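Long-range contacts in xyloglucan-specific endo-beta-1,4-glucanase BoGH9A (Bacteroides ovatus, PDB 6DHT), which cleaves the beta-1,4-linked glucan backbone of xyloglucan from within the chain, releasing xyloglucan oligosaccharides: residues E125-A129 against I202-E206; Y117-P123 against W132-H138; F197-K201 against T211-L215. Residues are numbered along the deposited sequence.

Contact 1: E125-A129 against I202-E206. With CA (calcium ion), chain D.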
loop_
_atom_site.group_PDB
_atom_site.type_symbol
_atom_site.label_atom_id
_atom_site.label_comp_id
_atom_site.label_asym_id
_atom_site.label_seq_id
_atom_site.Cartn_x
_atom_site.Cartn_y
_atom_site.Cartn_z
ATOM N N GLU A 125 18.036 11.643 -9.801
ATOM C CA GLU A 125 18.737 11.851 -11.072
ATOM C C GLU A 125 18.028 11.256 -12.264
ATOM O O GLU A 125 17.439 10.189 -12.173
ATOM C CB GLU A 125 20.146 11.271 -10.993
ATOM C CG GLU A 125 21.017 12.003 -9.980
ATOM C CD GLU A 125 22.351 11.334 -9.713
ATOM O OE1 GLU A 125 22.552 10.173 -10.132
ATOM O OE2 GLU A 125 23.200 11.982 -9.069
ATOM N N GLU A 126 18.117 11.954 -13.393
ATOM C CA GLU A 126 17.380 11.599 -14.600
ATOM C C GLU A 126 17.607 10.159 -15.058
ATOM O O GLU A 126 16.717 9.513 -15.577
ATOM C CB GLU A 126 17.722 12.574 -15.736
ATOM C CG GLU A 126 17.015 12.272 -17.049
ATOM C CD GLU A 126 16.941 13.477 -17.972
ATOM O OE1 GLU A 126 17.688 14.457 -17.747
ATOM O OE2 GLU A 126 16.127 13.447 -18.918
ATOM N N GLN A 127 18.814 9.665 -14.852
ATOM C CA GLN A 127 19.145 8.289 -15.164
ATOM C C GLN A 127 18.095 7.307 -14.624
ATOM O O GLN A 127 17.712 6.375 -15.298
ATOM C CB GLN A 127 20.515 7.951 -14.558
ATOM C CG GLN A 127 21.074 6.647 -15.027
ATOM C CD GLN A 127 22.271 6.207 -14.209
ATOM O OE1 GLN A 127 23.040 7.034 -13.707
ATOM N NE2 GLN A 127 22.426 4.894 -14.057
ATOM N N TYR A 128 17.658 7.532 -13.391
ATOM C CA TYR A 128 16.691 6.655 -12.736
ATOM C C TYR A 128 15.277 7.238 -12.807
ATOM O O TYR A 128 14.295 6.481 -12.857
ATOM C CB TYR A 128 17.070 6.481 -11.281
ATOM C CG TYR A 128 18.538 6.154 -11.108
ATOM C CD1 TYR A 128 19.027 4.914 -11.486
ATOM C CD2 TYR A 128 19.431 7.094 -10.594
ATOM C CE1 TYR A 128 20.362 4.611 -11.349
ATOM C CE2 TYR A 128 20.777 6.785 -10.443
ATOM C CZ TYR A 128 21.221 5.549 -10.828
ATOM O OH TYR A 128 22.550 5.216 -10.692
ATOM N N ALA A 129 15.187 8.572 -12.860
ATOM C CA ALA A 129 13.926 9.286 -12.645
ATOM C C ALA A 129 13.186 9.617 -13.917
ATOM O O ALA A 129 11.992 9.899 -13.879
ATOM C CB ALA A 129 14.182 10.563 -11.861
ATOM N N ILE A 202 14.018 -2.316 -11.147
ATOM C CA ILE A 202 13.182 -1.126 -11.362
ATOM C C ILE A 202 13.966 0.150 -11.660
ATOM O O ILE A 202 13.404 1.261 -11.642
ATOM C CB ILE A 202 12.245 -0.874 -10.159
ATOM C CG1 ILE A 202 13.040 -0.692 -8.863
ATOM C CG2 ILE A 202 11.258 -2.029 -10.006
ATOM C CD1 ILE A 202 12.217 -0.171 -7.712
ATOM N N ASN A 203 15.244 -0.005 -11.973
ATOM C CA ASN A 203 16.102 1.112 -12.335
ATOM C C ASN A 203 16.139 2.198 -11.267
ATOM O O ASN A 203 15.759 3.349 -11.495
ATOM C CB ASN A 203 15.721 1.685 -13.704
ATOM C CG ASN A 203 16.698 2.746 -14.176
ATOM O OD1 ASN A 203 17.882 2.705 -13.853
ATOM N ND2 ASN A 203 16.202 3.718 -14.915
ATOM N N ILE A 204 16.574 1.791 -10.081
ATOM C CA ILE A 204 16.918 2.690 -8.991
ATOM C C ILE A 204 18.442 2.650 -8.825
ATOM O O ILE A 204 19.102 1.789 -9.400
ATOM C CB ILE A 204 16.211 2.300 -7.671
ATOM C CG1 ILE A 204 16.441 0.821 -7.325
ATOM C CG2 ILE A 204 14.727 2.599 -7.770
ATOM C CD1 ILE A 204 15.968 0.426 -5.946
ATOM N N PRO A 205 19.016 3.575 -8.052
ATOM C CA PRO A 205 20.477 3.594 -7.927
ATOM C C PRO A 205 21.050 2.258 -7.444
ATOM O O PRO A 205 22.200 1.924 -7.759
ATOM C CB PRO A 205 20.725 4.729 -6.933
ATOM C CG PRO A 205 19.565 5.640 -7.138
ATOM C CD PRO A 205 18.401 4.729 -7.384
ATOM N N GLU A 206 20.234 1.490 -6.731
ATOM C CA GLU A 206 20.680 0.245 -6.115
ATOM C C GLU A 206 20.365 -0.980 -6.988
ATOM O O GLU A 206 20.479 -2.122 -6.519
ATOM C CB GLU A 206 20.074 0.089 -4.712
ATOM C CG GLU A 206 20.327 1.296 -3.774
ATOM C CD GLU A 206 19.418 2.506 -4.020
ATOM O OE1 GLU A 206 18.446 2.418 -4.809
ATOM O OE2 GLU A 206 19.686 3.570 -3.390
HETATM CA CA CA D . 19.373 -4.069 -5.782
HETATM O O HOH W 1 20.098 3.402 -15.095
HETATM O O HOH W 2 20.142 -5.439 -7.546
#

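Contact 2: Y117-P123 against W132-H138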
loop_
_atom_site.group_PDB
_atom_site.type_symbol
_atom_site.label_atom_id
_atom_site.label_comp_id
_atom_site.label_asym_id
_atom_site.label_seq_id
_atom_site.Cartn_x
_atom_site.Cartn_y
_atom_site.Cartn_z
ATOM N N TYR A 117 10.759 8.031 -5.935
ATOM C CA TYR A 117 10.429 9.426 -6.154
ATOM C C TYR A 117 10.135 10.170 -4.836
ATOM O O TYR A 117 10.344 11.385 -4.740
ATOM C CB TYR A 117 9.250 9.552 -7.110
ATOM C CG TYR A 117 9.593 9.183 -8.529
ATOM C CD1 TYR A 117 10.366 10.033 -9.321
ATOM C CD2 TYR A 117 9.118 8.009 -9.101
ATOM C CE1 TYR A 117 10.653 9.723 -10.626
ATOM C CE2 TYR A 117 9.425 7.685 -10.396
ATOM C CZ TYR A 117 10.193 8.557 -11.156
ATOM O OH TYR A 117 10.466 8.211 -12.468
ATOM N N GLN A 118 9.655 9.464 -3.820
ATOM C CA GLN A 118 9.379 10.075 -2.524
ATOM C C GLN A 118 10.620 10.282 -1.631
ATOM O O GLN A 118 10.515 10.786 -0.497
ATOM C CB GLN A 118 8.365 9.245 -1.738
ATOM C CG GLN A 118 6.968 9.130 -2.343
ATOM C CD GLN A 118 6.183 10.423 -2.294
ATOM O OE1 GLN A 118 6.084 11.135 -3.293
ATOM N NE2 GLN A 118 5.576 10.704 -1.149
ATOM N N ARG A 119 11.792 9.857 -2.095
ATOM C CA ARG A 119 12.967 9.883 -1.229
ATOM C C ARG A 119 13.421 11.297 -0.947
ATOM O O ARG A 119 13.443 12.140 -1.837
ATOM C CB ARG A 119 14.145 9.176 -1.888
ATOM C CG ARG A 119 14.045 7.648 -1.913
ATOM C CD ARG A 119 15.345 7.072 -2.388
ATOM N NE ARG A 119 15.244 5.643 -2.694
ATOM C CZ ARG A 119 16.257 4.924 -3.162
ATOM N NH1 ARG A 119 17.437 5.508 -3.339
ATOM N NH2 ARG A 119 16.096 3.630 -3.438
ATOM N N THR A 120 13.816 11.504 0.306
ATOM C CA THR A 120 14.404 12.763 0.776
ATOM C C THR A 120 15.918 12.634 0.843
ATOM O O THR A 120 16.467 11.538 0.787
ATOM C CB THR A 120 13.914 13.102 2.186
ATOM O OG1 THR A 120 14.465 12.198 3.156
ATOM C CG2 THR A 120 12.386 13.093 2.228
ATOM N N ALA A 121 16.588 13.774 0.989
ATOM C CA ALA A 121 18.020 13.822 1.274
ATOM C C ALA A 121 18.879 13.229 0.181
ATOM O O ALA A 121 19.988 12.768 0.446
ATOM C CB ALA A 121 18.332 13.138 2.612
ATOM N N MET A 122 18.391 13.225 -1.052
ATOM C CA MET A 122 19.250 12.824 -2.156
ATOM C C MET A 122 18.761 13.329 -3.496
ATOM O O MET A 122 17.563 13.558 -3.696
ATOM C CB MET A 122 19.421 11.312 -2.198
ATOM C CG MET A 122 18.276 10.547 -2.808
ATOM S SD MET A 122 18.759 8.828 -2.787
ATOM C CE MET A 122 19.474 8.635 -4.408
ATOM N N PRO A 123 19.697 13.529 -4.428
ATOM C CA PRO A 123 19.252 13.966 -5.745
ATOM C C PRO A 123 18.498 12.832 -6.419
ATOM O O PRO A 123 18.766 11.651 -6.201
ATOM C CB PRO A 123 20.561 14.289 -6.471
ATOM C CG PRO A 123 21.574 13.484 -5.794
ATOM C CD PRO A 123 21.158 13.360 -4.361
ATOM N N TRP A 132 11.060 13.268 -14.456
ATOM C CA TRP A 132 10.761 13.781 -13.110
ATOM C C TRP A 132 11.993 13.777 -12.222
ATOM O O TRP A 132 11.973 13.242 -11.112
ATOM C CB TRP A 132 9.637 12.970 -12.449
ATOM C CG TRP A 132 8.384 12.887 -13.300
ATOM C CD1 TRP A 132 7.359 13.783 -13.342
ATOM C CD2 TRP A 132 8.062 11.863 -14.236
ATOM N NE1 TRP A 132 6.419 13.376 -14.244
ATOM C CE2 TRP A 132 6.826 12.192 -14.806
ATOM C CE3 TRP A 132 8.703 10.692 -14.648
ATOM C CZ2 TRP A 132 6.224 11.399 -15.766
ATOM C CZ3 TRP A 132 8.107 9.909 -15.590
ATOM C CH2 TRP A 132 6.879 10.250 -16.136
ATOM N N HIS A 133 13.073 14.368 -12.725
ATOM C CA HIS A 133 14.302 14.498 -11.958
ATOM C C HIS A 133 14.276 15.782 -11.162
ATOM O O HIS A 133 13.627 16.750 -11.570
ATOM C CB HIS A 133 15.535 14.449 -12.875
ATOM C CG HIS A 133 15.505 15.442 -13.994
ATOM N ND1 HIS A 133 15.978 16.730 -13.857
ATOM C CD2 HIS A 133 15.061 15.338 -15.270
ATOM C CE1 HIS A 133 15.825 17.377 -14.999
ATOM N NE2 HIS A 133 15.273 16.556 -15.873
ATOM N N ARG A 134 14.961 15.777 -10.023
ATOM C CA ARG A 134 15.078 16.972 -9.197
ATOM C C ARG A 134 16.298 16.930 -8.307
ATOM O O ARG A 134 16.940 15.898 -8.139
ATOM C CB ARG A 134 13.819 17.177 -8.355
ATOM C CG ARG A 134 13.585 16.133 -7.278
ATOM C CD ARG A 134 12.245 16.329 -6.546
ATOM N NE ARG A 134 12.264 15.571 -5.302
ATOM C CZ ARG A 134 11.813 14.327 -5.143
ATOM N NH1 ARG A 134 11.224 13.694 -6.135
ATOM N NH2 ARG A 134 11.919 13.741 -3.954
ATOM N N MET A 135 16.610 18.081 -7.733
ATOM C CA MET A 135 17.730 18.200 -6.820
ATOM C C MET A 135 17.346 17.583 -5.491
ATOM O O MET A 135 16.168 17.351 -5.226
ATOM C CB MET A 135 18.072 19.677 -6.607
ATOM C CG MET A 135 18.349 20.431 -7.900
ATOM S SD MET A 135 19.898 19.934 -8.676
ATOM C CE MET A 135 21.022 21.007 -7.781
ATOM N N ALA A 136 18.340 17.330 -4.651
ATOM C CA ALA A 136 18.077 16.881 -3.298
ATOM C C ALA A 136 17.232 17.923 -2.535
ATOM O O ALA A 136 17.365 19.142 -2.728
ATOM C CB ALA A 136 19.381 16.615 -2.584
ATOM N N GLY A 137 16.356 17.430 -1.667
ATOM C CA GLY A 137 15.561 18.268 -0.795
ATOM C C GLY A 137 15.414 17.648 0.587
ATOM O O GLY A 137 15.591 16.454 0.757
ATOM N N HIS A 138 15.096 18.473 1.578
ATOM C CA HIS A 138 14.936 18.032 2.968
ATOM C C HIS A 138 16.079 17.143 3.484
ATOM O O HIS A 138 15.895 15.964 3.800
ATOM C CB HIS A 138 13.580 17.361 3.170
ATOM C CG HIS A 138 12.427 18.295 2.985
ATOM N ND1 HIS A 138 11.802 18.462 1.770
ATOM C CD2 HIS A 138 11.814 19.144 3.844
ATOM C CE1 HIS A 138 10.840 19.362 1.891
ATOM N NE2 HIS A 138 10.821 19.783 3.141
HETATM O O HOH W 3 15.900 13.450 4.983
#

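Contact 3: F197-K201 against T211-L215. With CA (calcium ion), chain D; EDO (1,2-ethanediol), chain H.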
loop_
_atom_site.group_PDB
_atom_site.type_symbol
_atom_site.label_atom_id
_atom_site.label_comp_id
_atom_site.label_asym_id
_atom_site.label_seq_id
_atom_site.Cartn_x
_atom_site.Cartn_y
_atom_site.Cartn_z
ATOM N N PHE A 197 10.904 -11.139 -6.442
ATOM C CA PHE A 197 11.567 -9.909 -6.072
ATOM C C PHE A 197 13.068 -9.912 -6.325
ATOM O O PHE A 197 13.660 -8.857 -6.536
ATOM C CB PHE A 197 11.217 -9.543 -4.645
ATOM C CG PHE A 197 9.790 -9.101 -4.502
ATOM C CD1 PHE A 197 9.366 -7.897 -5.056
ATOM C CD2 PHE A 197 8.877 -9.871 -3.828
ATOM C CE1 PHE A 197 8.031 -7.500 -4.949
ATOM C CE2 PHE A 197 7.542 -9.465 -3.721
ATOM C CZ PHE A 197 7.142 -8.281 -4.279
ATOM N N SER A 198 13.680 -11.093 -6.350
ATOM C CA SER A 198 15.098 -11.172 -6.668
ATOM C C SER A 198 15.355 -10.793 -8.111
ATOM O O SER A 198 16.338 -10.127 -8.413
ATOM C CB SER A 198 15.626 -12.581 -6.391
ATOM O OG SER A 198 17.006 -12.653 -6.709
ATOM N N ARG A 199 14.436 -11.177 -8.992
ATOM C CA ARG A 199 14.546 -10.899 -10.417
ATOM C C ARG A 199 14.067 -9.508 -10.836
ATOM O O ARG A 199 14.435 -9.014 -11.897
ATOM C CB ARG A 199 13.757 -11.934 -11.209
ATOM C CG ARG A 199 14.277 -13.355 -11.048
ATOM C CD ARG A 199 13.502 -14.289 -11.945
ATOM N NE ARG A 199 13.963 -15.672 -11.800
ATOM C CZ ARG A 199 14.952 -16.215 -12.510
ATOM N NH1 ARG A 199 15.592 -15.500 -13.432
ATOM N NH2 ARG A 199 15.303 -17.479 -12.301
ATOM N N GLN A 200 13.236 -8.884 -10.013
ATOM C CA GLN A 200 12.662 -7.585 -10.356
ATOM C C GLN A 200 13.728 -6.512 -10.391
ATOM O O GLN A 200 14.460 -6.359 -9.433
ATOM C CB GLN A 200 11.617 -7.243 -9.297
ATOM C CG GLN A 200 10.865 -5.930 -9.518
ATOM C CD GLN A 200 10.012 -5.555 -8.331
ATOM O OE1 GLN A 200 10.414 -5.678 -7.180
ATOM N NE2 GLN A 200 8.819 -5.041 -8.617
ATOM N N LYS A 201 13.783 -5.735 -11.463
ATOM C CA LYS A 201 14.693 -4.599 -11.512
ATOM C C LYS A 201 13.944 -3.356 -11.965
ATOM O O LYS A 201 13.300 -3.340 -13.005
ATOM C CB LYS A 201 15.911 -4.897 -12.406
ATOM C CG LYS A 201 16.830 -6.028 -11.871
ATOM C CD LYS A 201 17.510 -5.642 -10.541
ATOM C CE LYS A 201 18.380 -6.766 -9.975
ATOM N NZ LYS A 201 17.695 -8.094 -9.967
ATOM N N THR A 211 21.388 -7.018 -3.794
ATOM C CA THR A 211 20.240 -7.048 -2.896
ATOM C C THR A 211 18.972 -6.831 -3.731
ATOM O O THR A 211 18.988 -6.016 -4.653
ATOM C CB THR A 211 20.359 -5.964 -1.848
ATOM O OG1 THR A 211 21.596 -6.148 -1.126
ATOM C CG2 THR A 211 19.224 -6.064 -0.848
ATOM N N PRO A 212 17.903 -7.589 -3.439
ATOM C CA PRO A 212 16.634 -7.296 -4.131
ATOM C C PRO A 212 16.219 -5.838 -3.974
ATOM O O PRO A 212 16.279 -5.254 -2.886
ATOM C CB PRO A 212 15.630 -8.224 -3.434
ATOM C CG PRO A 212 16.492 -9.403 -2.968
ATOM C CD PRO A 212 17.764 -8.725 -2.508
ATOM N N ASP A 213 15.821 -5.266 -5.094
ATOM C CA ASP A 213 15.513 -3.840 -5.176
ATOM C C ASP A 213 14.407 -3.418 -4.204
ATOM O O ASP A 213 14.482 -2.317 -3.669
ATOM C CB ASP A 213 15.149 -3.417 -6.599
ATOM C CG ASP A 213 16.344 -3.284 -7.525
ATOM O OD1 ASP A 213 17.485 -3.575 -7.097
ATOM O OD2 ASP A 213 16.133 -2.917 -8.695
ATOM N N LEU A 214 13.399 -4.263 -3.972
ATOM C CA LEU A 214 12.394 -3.946 -2.957
ATOM C C LEU A 214 13.060 -3.704 -1.612
ATOM O O LEU A 214 12.706 -2.742 -0.917
ATOM C CB LEU A 214 11.308 -5.009 -2.846
ATOM C CG LEU A 214 10.206 -4.722 -1.819
ATOM C CD1 LEU A 214 8.901 -5.338 -2.333
ATOM C CD2 LEU A 214 10.520 -5.219 -0.448
ATOM N N LEU A 215 14.028 -4.546 -1.232
ATOM C CA LEU A 215 14.697 -4.370 0.047
ATOM C C LEU A 215 15.598 -3.141 0.043
ATOM O O LEU A 215 15.667 -2.449 1.051
ATOM C CB LEU A 215 15.525 -5.596 0.397
ATOM C CG LEU A 215 14.739 -6.867 0.699
ATOM C CD1 LEU A 215 15.696 -7.986 1.167
ATOM C CD2 LEU A 215 13.618 -6.657 1.717
HETATM CA CA CA D . 19.373 -4.069 -5.782
HETATM C C1 EDO H . 20.201 -9.809 -7.363
HETATM O O1 EDO H . 20.567 -8.472 -7.005
HETATM C C2 EDO H . 19.459 -10.410 -6.178
HETATM O O2 EDO H . 18.270 -9.646 -5.982
HETATM O O HOH W 4 12.713 -6.313 -5.770
HETATM O O HOH W 5 15.781 -7.185 -7.393
HETATM O O HOH W 2 20.142 -5.439 -7.546
#

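Contact 1: E125-A129 against I202-E206
The calcium-binding loop that joins helix 194-199 to helix 213-226 in this GH9 catalytic domain rests here, by its leading part, on the short helix 126-129. The far end of residues 202-206 reaches the metal: E206 O coordinates the calcium ion at 2.4 Å, and N209, T211, D213, D216 and water 2 complete the site. The helix meets the loop mainly through Y128, whose ring lies against the backbone of residues 203-205. P205 sits over one face of that ring, its CA 3.8 Å from the Y128 ring centroid in a CH-pi contact, and Y128 CE2 packs 3.7 Å from P205 CG. At the ring edge, Y128 CD1 is 3.4 Å from N203 OD1.

N203 supplies the polar half of the contact. Its ND2 donates to Q127 O at 3.1 Å with a nearly straight geometry, while N203 OD1 accepts from water 1 at 2.6 Å; the same water accepts a hydrogen bond from Q127 NE2 at 3.0 Å. The carboxamide thus reaches Q127 twice, once directly and once through solvent. N203 itself has positive phi and psi (56/59), a left-handed conformation that turns the loop. K113 of helix 105-117 hydrogen-bonds through NZ to the carbonyls of Y128, I202 and N203, tying the two segments to a common third partner.

The N203 carboxamide and the face contact of P205 with Y128 thus fix the start of the calcium loop against helix 126-129, while a few residues on the carbonyl of E206 binds the ion.

Contact 2: Y117-P123 against W132-H138
R134 makes the strongest polar link: its guanidinium grips the carbonyl of Y117, with NH1 2.8 Å and NH2 2.9 Å from Y117 O, so that a single acceptor at the end of helix 105-117 takes two hydrogen bonds. R119 O also lies in the guanidinium plane, 3.1 Å from R134 NH2, but the angle is too poor for a hydrogen bond. Farther along, A121 N donates to G137 O at 2.9 Å, the one backbone-to-backbone hydrogen bond between the segments. Water 3 lies close by, within hydrogen-bonding reach of T120 OG1 (2.6 Å) and H138 O (2.8 Å); the T120 hydroxyl is also bonded to G165 O. A weaker CA-H...O contact follows where A136 CA approaches M122 O at 3.4 Å.

In the packing, P123 CD touches A136 CB at 4.1 Å, and at the other end Y117 CE1 meets W132 CB at 3.9 Å. The Y117 hydroxyl is hydrogen-bonded to A129 O; W132 NE1 bonds to D508 O. R119 turns its own guanidinium away from this interface to salt bridges with E206 and E217. Q118 OE1 is hydrogen-bonded to H498, next in sequence to H497 of the predicted active site, which places the contact beside the catalytic region of the GH9 domain.

Apart from Y117, which ends helix 105-117, both segments are irregular loop. An arginine side chain reaching a main-chain carbonyl, plus one amide-carbonyl bond, holds together the loops on either side of helix 126-129 without any sheet between them.

Contact 3: F197-K201 against T211-L215
No direct hydrogen bond crosses between these segments; two bridging waters do that work. Water 4 donates to F197 O and to Q200 OE1, each at 2.8 Å, and accepts from L214 N at 2.8 Å. Water 5 accepts from D213 N at 3.0 Å and lies 2.8 Å from F197 O and 2.6 Å from Q200 O, with more acceptors around it than it has protons. Both waters therefore join the carbonyl of F197, near the end of helix 194-199, to the first amides of helix 213-226, for which P212 is the N-cap residue. S198 O takes a weak hydrogen bond from K201 NZ at 2.9 Å and another from O2 of a 1,2-ethanediol, probably from the crystallisation liquor, at 3.1 Å.

The calcium site adjoins this junction. T211 O binds the calcium ion at 2.3 Å and D213 OD1 at 2.4 Å, with water 2 at 2.4 Å from the ion; E206, N209 and D216 supply the other ligands. The helix-loop-helix unit formed here belongs to the all-helical (alpha/alpha)6 barrel of the GH9 catalytic domain, and the calcium loop is the connection between consecutive helices. D213 uses its second oxygen, OD2, for S207 OG and I202 N, so one carboxylate serves both the ion and the loop.

Apolar packing is led by F197: L214 CD1 stands over one face of its ring, 4.0 Å from the F197 centroid, as a CH-pi contact, and reaches 3.5 Å from F197 CE1.

In the fold
Contact 1 bridges the other two. Its centre lies 12 Å from that of contact 2, which it meets through the A129 O to Y117 OH hydrogen bond (2.7 Å) and the E206 OE2 to R119 NH1 salt bridge (3.0 Å). Toward contact 3, 14 Å away between centres, the link is D213: its OD2 accepts from I202 N at 3.3 Å, and its OD1 shares the calcium with E206 O. Contacts 2 and 3 do not touch, their nearest atoms being about 6 Å apart. Contact 2 comes closest to catalysis: the side chain of Q118 is about 7 Å from that of D171, the predicted nucleophile, and about 8 Å from that of E548, the predicted proton donor.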